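Local coordinates for acetyl-CoA C-acetyltransferase (Syntrophomonas wolfei subsp. wolfei, PDB 7N7Z), which probably catalyses the reversible transfer of an acetyl group between two acetyl-CoA molecules, giving acetoacetyl-CoA and free CoA, at residues W317-A322 against S345-N350; A181-S186 against S352-G357; V28-L33 against T117-M122. All coordinates share one frame; numbering follows the deposited sequence.

All three contacts are buried, yet each satisfies its polar groups differently. Contact 1 is the most polar: a loop lies along an outermost strand of the sheet within this chain and pairs with its backbone. Contact 2 sits beside it, the centres about 10 Å apart, and joins two helices through small and apolar groups; S186 and S352 reach E321 of contact 1, so the two share one corner of the fold near the predicted catalytic residues. Contact 3, centred about 24 Å from contact 1, touches the same sheet on the other side of the chain's centre. There a helix start packs on a strand, with a water between V28 O and S121 OG.

Contact 1 (W317-A322 against S345-N350); sequences WEVNEA and SKTNHN
K346 offers its carbonyl O to W317 N at 2.8 Å, the first bond of a single parallel beta bridge that lays a loop along strand 316-319, just before the NEAF motif of thiolases. This carbonyl lies at the edge of the indole. T347, the bridged residue, sets OG1 3.4 Å from CB of W317, while its hydroxyl is bonded to D343 O. N348 buries the largest area and makes four of the five hydrogen bonds across the contact. Its N closes the bridge on W317 O at 3.0 Å, and its side-chain amide then takes over where the backbones part: OD1 accepts V319 N at 3.0 Å, and ND2 meets V319 O in the carbonyl plane, on a lone pair, at 2.7 Å. The side chain thus grips both polar backbone atoms of V319. With CG beside its own backbone N (chi1 -60°), ND2 also points at the carboxylate of E321, tip to tip with the planes nearly perpendicular, in a weak bond to OE2; OE1 of E321 has a probable, doubtfully short bond to S186 OG. H349 braces the loop from within: its NE2 donates almost straight (170°) to S345 O at 2.7 Å, from well above the carbonyl plane.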
loop_
_atom_site.group_PDB
_atom_site.type_symbol
_atom_site.label_atom_id
_atom_site.label_comp_id
_atom_site.label_asym_id
_atom_site.label_seq_id
_atom_site.Cartn_x
_atom_site.Cartn_y
_atom_site.Cartn_z
ATOM N N TRP B 317 -24.692 37.704 -7.553
ATOM C CA TRP B 317 -24.299 36.735 -6.542
ATOM C C TRP B 317 -23.701 35.502 -7.205
ATOM O O TRP B 317 -24.186 35.047 -8.245
ATOM C CB TRP B 317 -25.495 36.303 -5.689
ATOM C CG TRP B 317 -25.856 37.250 -4.591
ATOM C CD1 TRP B 317 -26.842 38.194 -4.614
ATOM C CD2 TRP B 317 -25.251 37.335 -3.294
ATOM N NE1 TRP B 317 -26.885 38.863 -3.417
ATOM C CE2 TRP B 317 -25.917 38.358 -2.590
ATOM C CE3 TRP B 317 -24.209 36.650 -2.663
ATOM C CZ2 TRP B 317 -25.576 38.711 -1.285
ATOM C CZ3 TRP B 317 -23.871 37.003 -1.368
ATOM C CH2 TRP B 317 -24.551 38.025 -0.694
ATOM N N GLU B 318 -22.651 34.960 -6.593
ATOM C CA GLU B 318 -22.106 33.652 -6.951
ATOM C C GLU B 318 -22.278 32.750 -5.731
ATOM O O GLU B 318 -21.457 32.781 -4.808
ATOM C CB GLU B 318 -20.641 33.742 -7.368
ATOM C CG GLU B 318 -20.424 34.076 -8.833
ATOM C CD GLU B 318 -20.671 32.891 -9.748
ATOM O OE1 GLU B 318 -19.961 31.869 -9.612
ATOM O OE2 GLU B 318 -21.570 32.984 -10.611
ATOM N N VAL B 319 -23.347 31.960 -5.725
ATOM C CA VAL B 319 -23.630 31.015 -4.651
ATOM C C VAL B 319 -23.342 29.621 -5.189
ATOM O O VAL B 319 -24.065 29.119 -6.058
ATOM C CB VAL B 319 -25.074 31.133 -4.148
ATOM C CG1 VAL B 319 -25.338 30.108 -3.057
ATOM C CG2 VAL B 319 -25.343 32.540 -3.639
ATOM N N ASN B 320 -22.285 28.998 -4.676
ATOM C CA ASN B 320 -21.888 27.682 -5.156
ATOM C C ASN B 320 -23.011 26.675 -4.944
ATOM O O ASN B 320 -23.536 26.534 -3.836
ATOM C CB ASN B 320 -20.623 27.218 -4.437
ATOM C CG ASN B 320 -20.061 25.934 -5.017
ATOM O OD1 ASN B 320 -19.811 25.841 -6.220
ATOM N ND2 ASN B 320 -19.863 24.936 -4.165
ATOM N N GLU B 321 -23.379 25.976 -6.015
ATOM C CA GLU B 321 -24.385 24.919 -5.953
ATOM C C GLU B 321 -23.659 23.598 -5.729
ATOM O O GLU B 321 -23.128 23.002 -6.669
ATOM C CB GLU B 321 -25.217 24.880 -7.232
ATOM C CG GLU B 321 -25.888 26.198 -7.610
ATOM C CD GLU B 321 -26.372 26.212 -9.050
ATOM O OE1 GLU B 321 -25.880 25.389 -9.852
ATOM O OE2 GLU B 321 -27.248 27.042 -9.380
ATOM N N ALA B 322 -23.623 23.142 -4.475
ATOM C CA ALA B 322 -23.040 21.836 -4.184
ATOM C C ALA B 322 -23.978 20.711 -4.599
ATOM O O ALA B 322 -23.543 19.723 -5.202
ATOM C CB ALA B 322 -22.704 21.727 -2.696
ATOM N N SER B 345 -32.458 35.825 -10.858
ATOM C CA SER B 345 -32.123 36.678 -11.992
ATOM C C SER B 345 -30.804 37.413 -11.804
ATOM O O SER B 345 -30.306 38.009 -12.765
ATOM C CB SER B 345 -33.243 37.695 -12.234
ATOM O OG SER B 345 -33.071 38.848 -11.427
ATOM N N LYS B 346 -30.234 37.391 -10.601
ATOM C CA LYS B 346 -28.955 38.025 -10.310
ATOM C C LYS B 346 -28.056 37.073 -9.537
ATOM O O LYS B 346 -27.289 37.483 -8.661
ATOM C CB LYS B 346 -29.156 39.326 -9.535
ATOM C CG LYS B 346 -30.056 40.331 -10.239
ATOM C CD LYS B 346 -29.746 41.760 -9.814
ATOM C CE LYS B 346 -29.947 41.958 -8.318
ATOM N NZ LYS B 346 -30.622 43.253 -8.010
ATOM N N THR B 347 -28.138 35.781 -9.853
ATOM C CA THR B 347 -27.373 34.765 -9.140
ATOM C C THR B 347 -27.033 33.631 -10.094
ATOM O O THR B 347 -27.912 33.140 -10.809
ATOM C CB THR B 347 -28.160 34.223 -7.939
ATOM O OG1 THR B 347 -28.442 35.290 -7.025
ATOM C CG2 THR B 347 -27.368 33.134 -7.219
ATOM N N ASN B 348 -25.769 33.215 -10.092
ATOM C CA ASN B 348 -25.310 32.087 -10.895
ATOM C C ASN B 348 -25.869 32.155 -12.318
ATOM O O ASN B 348 -26.708 31.351 -12.708
ATOM C CB ASN B 348 -25.724 30.766 -10.236
ATOM C CG ASN B 348 -25.152 30.609 -8.842
ATOM O OD1 ASN B 348 -24.093 31.153 -8.531
ATOM N ND2 ASN B 348 -25.851 29.867 -7.994
ATOM N N HIS B 349 -25.382 33.135 -13.090
ATOM C CA HIS B 349 -25.898 33.324 -14.443
ATOM C C HIS B 349 -25.383 32.260 -15.402
ATOM O O HIS B 349 -26.075 31.901 -16.360
ATOM C CB HIS B 349 -25.509 34.707 -14.965
ATOM C CG HIS B 349 -26.365 35.819 -14.444
ATOM N ND1 HIS B 349 -25.956 37.135 -14.454
ATOM C CD2 HIS B 349 -27.606 35.814 -13.903
ATOM C CE1 HIS B 349 -26.908 37.893 -13.939
ATOM N NE2 HIS B 349 -27.920 37.116 -13.598
ATOM N N ASN B 350 -24.178 31.751 -15.167
ATOM C CA ASN B 350 -23.465 30.915 -16.122
ATOM C C ASN B 350 -23.159 29.542 -15.540
ATOM O O ASN B 350 -22.118 28.946 -15.820
ATOM C CB ASN B 350 -22.182 31.608 -16.570
ATOM C CG ASN B 350 -22.435 32.997 -17.131
ATOM O OD1 ASN B 350 -23.311 33.188 -17.975
ATOM N ND2 ASN B 350 -21.673 33.975 -16.656
#

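Contact 2 (A181-S186 against S352-G357); sequences ALALTS and SGIGLG
I354 supplies the apolar part of this helix-to-helix contact, meeting L182 and A183 on helix 176-196 with different branches. Its CG2, anti to the backbone N, lies 3.9 Å from CB of A183. The longer branch, extended at chi2 (163°), carries CD1 to CD2 of L182 at 4.0 Å, the two side chains crossing at about a right angle. Beyond them, helix 324-336 touches both L182 and I354.

Close packing of S186 on the G355 backbone forms a second group. S186 and G355 bring their CA atoms to 4.8 Å, so near that a CB on G355 would run into the carbonyl O of S186, and CB of S186 rests 3.9 Å from N of G355 and 4.1 Å from CB of I354.

The polar groups mostly look past the contact. S186 OG lies against OE1 of E321, probably bonded though the spacing is doubtfully short, and S352 OG meets the backbone N of E321, so E321 probably bridges serines of both segments.

G357 leaves the short helix 353-356 with positive phi (108°). That glycine starts the Gly-His-Pro motif of thiolases, whose H358 is a predicted proton acceptor. The contact therefore seats the helix leading into H358 against helix 176-196, which lies in the chain between strands 113-121 and 254-264 of the main thiolase sheet.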
loop_
_atom_site.group_PDB
_atom_site.type_symbol
_atom_site.label_atom_id
_atom_site.label_comp_id
_atom_site.label_asym_id
_atom_site.label_seq_id
_atom_site.Cartn_x
_atom_site.Cartn_y
_atom_site.Cartn_z
ATOM N N ALA B 181 -34.821 19.845 -12.205
ATOM C CA ALA B 181 -35.115 21.074 -12.935
ATOM C C ALA B 181 -34.013 22.106 -12.731
ATOM O O ALA B 181 -33.449 22.631 -13.699
ATOM C CB ALA B 181 -36.468 21.632 -12.491
ATOM N N LEU B 182 -33.690 22.409 -11.472
ATOM C CA LEU B 182 -32.614 23.354 -11.194
ATOM C C LEU B 182 -31.301 22.872 -11.797
ATOM O O LEU B 182 -30.583 23.638 -12.449
ATOM C CB LEU B 182 -32.472 23.554 -9.685
ATOM C CG LEU B 182 -31.498 24.650 -9.244
ATOM C CD1 LEU B 182 -32.012 25.353 -7.998
ATOM C CD2 LEU B 182 -30.108 24.083 -8.998
ATOM N N ALA B 183 -30.976 21.593 -11.593
ATOM C CA ALA B 183 -29.704 21.065 -12.074
ATOM C C ALA B 183 -29.565 21.234 -13.580
ATOM O O ALA B 183 -28.477 21.543 -14.079
ATOM C CB ALA B 183 -29.574 19.593 -11.687
ATOM N N LEU B 184 -30.654 21.029 -14.324
ATOM C CA LEU B 184 -30.593 21.169 -15.775
ATOM C C LEU B 184 -30.123 22.564 -16.167
ATOM O O LEU B 184 -29.208 22.717 -16.985
ATOM C CB LEU B 184 -31.962 20.867 -16.387
ATOM C CG LEU B 184 -32.105 21.136 -17.887
ATOM C CD1 LEU B 184 -31.200 20.216 -18.691
ATOM C CD2 LEU B 184 -33.554 20.979 -18.323
ATOM N N THR B 185 -30.737 23.599 -15.587
ATOM C CA THR B 185 -30.365 24.966 -15.936
ATOM C C THR B 185 -28.880 25.213 -15.701
ATOM O O THR B 185 -28.237 25.939 -16.466
ATOM C CB THR B 185 -31.205 25.962 -15.134
ATOM O OG1 THR B 185 -31.275 25.544 -13.765
ATOM C CG2 THR B 185 -32.611 26.056 -15.704
ATOM N N SER B 186 -28.315 24.614 -14.650
ATOM C CA SER B 186 -26.891 24.786 -14.385
ATOM C C SER B 186 -26.053 24.178 -15.502
ATOM O O SER B 186 -25.140 24.822 -16.032
ATOM C CB SER B 186 -26.531 24.161 -13.037
ATOM O OG SER B 186 -26.937 24.999 -11.970
ATOM N N SER B 352 -23.045 26.840 -12.014
ATOM C CA SER B 352 -22.241 26.809 -10.799
ATOM C C SER B 352 -21.693 25.406 -10.564
ATOM O O SER B 352 -21.374 24.693 -11.521
ATOM C CB SER B 352 -23.067 27.286 -9.603
ATOM O OG SER B 352 -22.226 27.646 -8.519
ATOM N N GLY B 353 -21.585 24.999 -9.297
ATOM C CA GLY B 353 -20.941 23.734 -8.984
ATOM C C GLY B 353 -21.565 22.540 -9.678
ATOM O O GLY B 353 -20.864 21.589 -10.034
ATOM N N ILE B 354 -22.883 22.563 -9.876
ATOM C CA ILE B 354 -23.550 21.414 -10.479
ATOM C C ILE B 354 -23.162 21.279 -11.947
ATOM O O ILE B 354 -22.925 20.171 -12.441
ATOM C CB ILE B 354 -25.075 21.528 -10.306
ATOM C CG1 ILE B 354 -25.452 21.407 -8.828
ATOM C CG2 ILE B 354 -25.782 20.454 -11.122
ATOM C CD1 ILE B 354 -26.852 21.895 -8.510
ATOM N N GLY B 355 -23.086 22.397 -12.665
ATOM C CA GLY B 355 -22.774 22.361 -14.080
ATOM C C GLY B 355 -21.292 22.437 -14.378
ATOM O O GLY B 355 -20.795 21.739 -15.266
ATOM N N LEU B 356 -20.572 23.284 -13.642
ATOM C CA LEU B 356 -19.157 23.513 -13.905
ATOM C C LEU B 356 -18.235 22.633 -13.073
ATOM O O LEU B 356 -17.082 22.428 -13.468
ATOM C CB LEU B 356 -18.804 24.980 -13.645
ATOM C CG LEU B 356 -19.241 25.985 -14.711
ATOM C CD1 LEU B 356 -19.067 27.405 -14.194
ATOM C CD2 LEU B 356 -18.463 25.784 -16.004
ATOM N N GLY B 357 -18.701 22.116 -11.947
ATOM C CA GLY B 357 -17.894 21.285 -11.077
ATOM C C GLY B 357 -17.521 22.004 -9.791
ATOM O O GLY B 357 -17.722 23.207 -9.626
#

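Contact 3 (V28-L33 against T117-M122); sequences VRANDL and TAVESM
A30, V119 and S121 meet without any aromatic ring, so the flat groups on the helix side are the peptides around A30 and the guanidinium of R29. Carbonyl O of A30 approaches the methyl CG2 of V119 to 3.2 Å, and N of A30 stands 3.6 Å from CB of S121. The guanidinium turns elsewhere, to the loop at G64 through a weak bond, and R29 packs on Q130 of the second subunit.

Between these groups the contact is a small apolar patch where the start of helix 30-45 packs on strand 113-121 of the large mixed sheet, in the N-terminal thiolase region. CB of A30 points at the strand and touches CB of S121 at 3.8 Å and CG2 of V119 at 3.9 Å. With CG1 of V119 between the backbone N and the carbonyl carbon (chi1 64°), CG2 falls anti to the backbone N and faces the helix. One helical turn on, CB of L33 lies 4.2 Å from the same methyl, and A257 of the neighbouring strand 254-264 touches both L33 and V119.

Just ahead of the helix, a water donates to V28 O at a doubtfully short 2.5 Å and accepts from S121 OG at 2.9 Å. The hydroxyl is also bonded to N124 ND2. Aliphatic carbons and the A30 peptide thus make the interface, while the buried serine hydroxyl keeps two polar partners.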
loop_
_atom_site.group_PDB
_atom_site.type_symbol
_atom_site.label_atom_id
_atom_site.label_comp_id
_atom_site.label_asym_id
_atom_site.label_seq_id
_atom_site.Cartn_x
_atom_site.Cartn_y
_atom_site.Cartn_z
ATOM N N VAL B 28 -1.719 17.192 -14.376
ATOM C CA VAL B 28 -1.156 18.415 -13.815
ATOM C C VAL B 28 -1.391 18.393 -12.311
ATOM O O VAL B 28 -2.535 18.490 -11.847
ATOM C CB VAL B 28 -1.769 19.667 -14.456
ATOM C CG1 VAL B 28 -0.943 20.901 -14.112
ATOM C CG2 VAL B 28 -1.872 19.492 -15.964
ATOM N N ARG B 29 -0.311 18.274 -11.544
ATOM C CA ARG B 29 -0.425 18.251 -10.095
ATOM C C ARG B 29 -0.871 19.615 -9.573
ATOM O O ARG B 29 -0.776 20.639 -10.256
ATOM C CB ARG B 29 0.904 17.843 -9.459
ATOM C CG ARG B 29 1.423 16.487 -9.928
ATOM C CD ARG B 29 0.622 15.334 -9.336
ATOM N NE ARG B 29 0.664 15.321 -7.878
ATOM C CZ ARG B 29 1.694 14.889 -7.160
ATOM N NH1 ARG B 29 2.793 14.428 -7.735
ATOM N NH2 ARG B 29 1.617 14.921 -5.833
ATOM N N ALA B 30 -1.359 19.613 -8.330
ATOM C CA ALA B 30 -1.981 20.811 -7.771
ATOM C C ALA B 30 -1.031 22.004 -7.796
ATOM O O ALA B 30 -1.445 23.127 -8.109
ATOM C CB ALA B 30 -2.453 20.534 -6.343
ATOM N N ASN B 31 0.244 21.784 -7.470
ATOM C CA ASN B 31 1.179 22.901 -7.378
ATOM C C ASN B 31 1.428 23.551 -8.733
ATOM O O ASN B 31 1.621 24.770 -8.808
ATOM C CB ASN B 31 2.501 22.430 -6.770
ATOM C CG ASN B 31 2.350 21.981 -5.334
ATOM O OD1 ASN B 31 1.304 22.183 -4.716
ATOM N ND2 ASN B 31 3.395 21.366 -4.791
ATOM N N ASP B 32 1.429 22.765 -9.810
ATOM C CA ASP B 32 1.689 23.329 -11.130
ATOM C C ASP B 32 0.470 24.055 -11.686
ATOM O O ASP B 32 0.624 25.003 -12.466
ATOM C CB ASP B 32 2.150 22.226 -12.080
ATOM C CG ASP B 32 3.309 21.422 -11.513
ATOM O OD1 ASP B 32 4.313 22.041 -11.099
ATOM O OD2 ASP B 32 3.216 20.178 -11.478
ATOM N N LEU B 33 -0.737 23.635 -11.302
ATOM C CA LEU B 33 -1.919 24.435 -11.606
ATOM C C LEU B 33 -1.903 25.741 -10.820
ATOM O O LEU B 33 -2.242 26.802 -11.356
ATOM C CB LEU B 33 -3.192 23.651 -11.289
ATOM C CG LEU B 33 -3.602 22.535 -12.250
ATOM C CD1 LEU B 33 -4.607 21.614 -11.575
ATOM C CD2 LEU B 33 -4.175 23.098 -13.539
ATOM N N THR B 117 -3.616 31.857 -3.338
ATOM C CA THR B 117 -3.797 30.764 -4.281
ATOM C C THR B 117 -4.785 29.764 -3.699
ATOM O O THR B 117 -4.781 29.502 -2.492
ATOM C CB THR B 117 -2.472 30.062 -4.595
ATOM O OG1 THR B 117 -1.914 29.522 -3.392
ATOM C CG2 THR B 117 -1.488 31.036 -5.222
ATOM N N ALA B 118 -5.635 29.217 -4.562
ATOM C CA ALA B 118 -6.637 28.235 -4.162
ATOM C C ALA B 118 -6.655 27.143 -5.219
ATOM O O ALA B 118 -6.895 27.428 -6.395
ATOM C CB ALA B 118 -8.018 28.880 -4.015
ATOM N N VAL B 119 -6.395 25.902 -4.810
ATOM C CA VAL B 119 -6.185 24.823 -5.765
ATOM C C VAL B 119 -6.721 23.520 -5.194
ATOM O O VAL B 119 -6.707 23.293 -3.979
ATOM C CB VAL B 119 -4.690 24.678 -6.134
ATOM C CG1 VAL B 119 -3.874 24.271 -4.912
ATOM C CG2 VAL B 119 -4.522 23.663 -7.254
ATOM N N GLU B 120 -7.194 22.660 -6.091
ATOM C CA GLU B 120 -7.552 21.290 -5.742
ATOM C C GLU B 120 -7.404 20.445 -6.998
ATOM O O GLU B 120 -8.140 20.645 -7.968
ATOM C CB GLU B 120 -8.972 21.203 -5.191
ATOM C CG GLU B 120 -9.221 19.964 -4.342
ATOM C CD GLU B 120 -8.366 19.937 -3.093
ATOM O OE1 GLU B 120 -8.467 20.887 -2.290
ATOM O OE2 GLU B 120 -7.592 18.973 -2.915
ATOM N N SER B 121 -6.450 19.519 -6.985
ATOM C CA SER B 121 -6.271 18.546 -8.059
ATOM C C SER B 121 -6.777 17.210 -7.523
ATOM O O SER B 121 -6.003 16.355 -7.088
ATOM C CB SER B 121 -4.813 18.474 -8.507
ATOM O OG SER B 121 -4.597 17.358 -9.355
ATOM N N MET B 122 -8.102 17.041 -7.546
ATOM C CA MET B 122 -8.706 15.848 -6.968
ATOM C C MET B 122 -8.368 14.596 -7.764
ATOM O O MET B 122 -8.440 13.490 -7.216
ATOM C CB MET B 122 -10.228 16.011 -6.861
ATOM C CG MET B 122 -10.690 17.433 -6.541
ATOM S SD MET B 122 -12.482 17.650 -6.486
ATOM C CE MET B 122 -12.940 16.556 -5.147
HETATM O O HOH W 1 -5.021 18.242 -12.040
#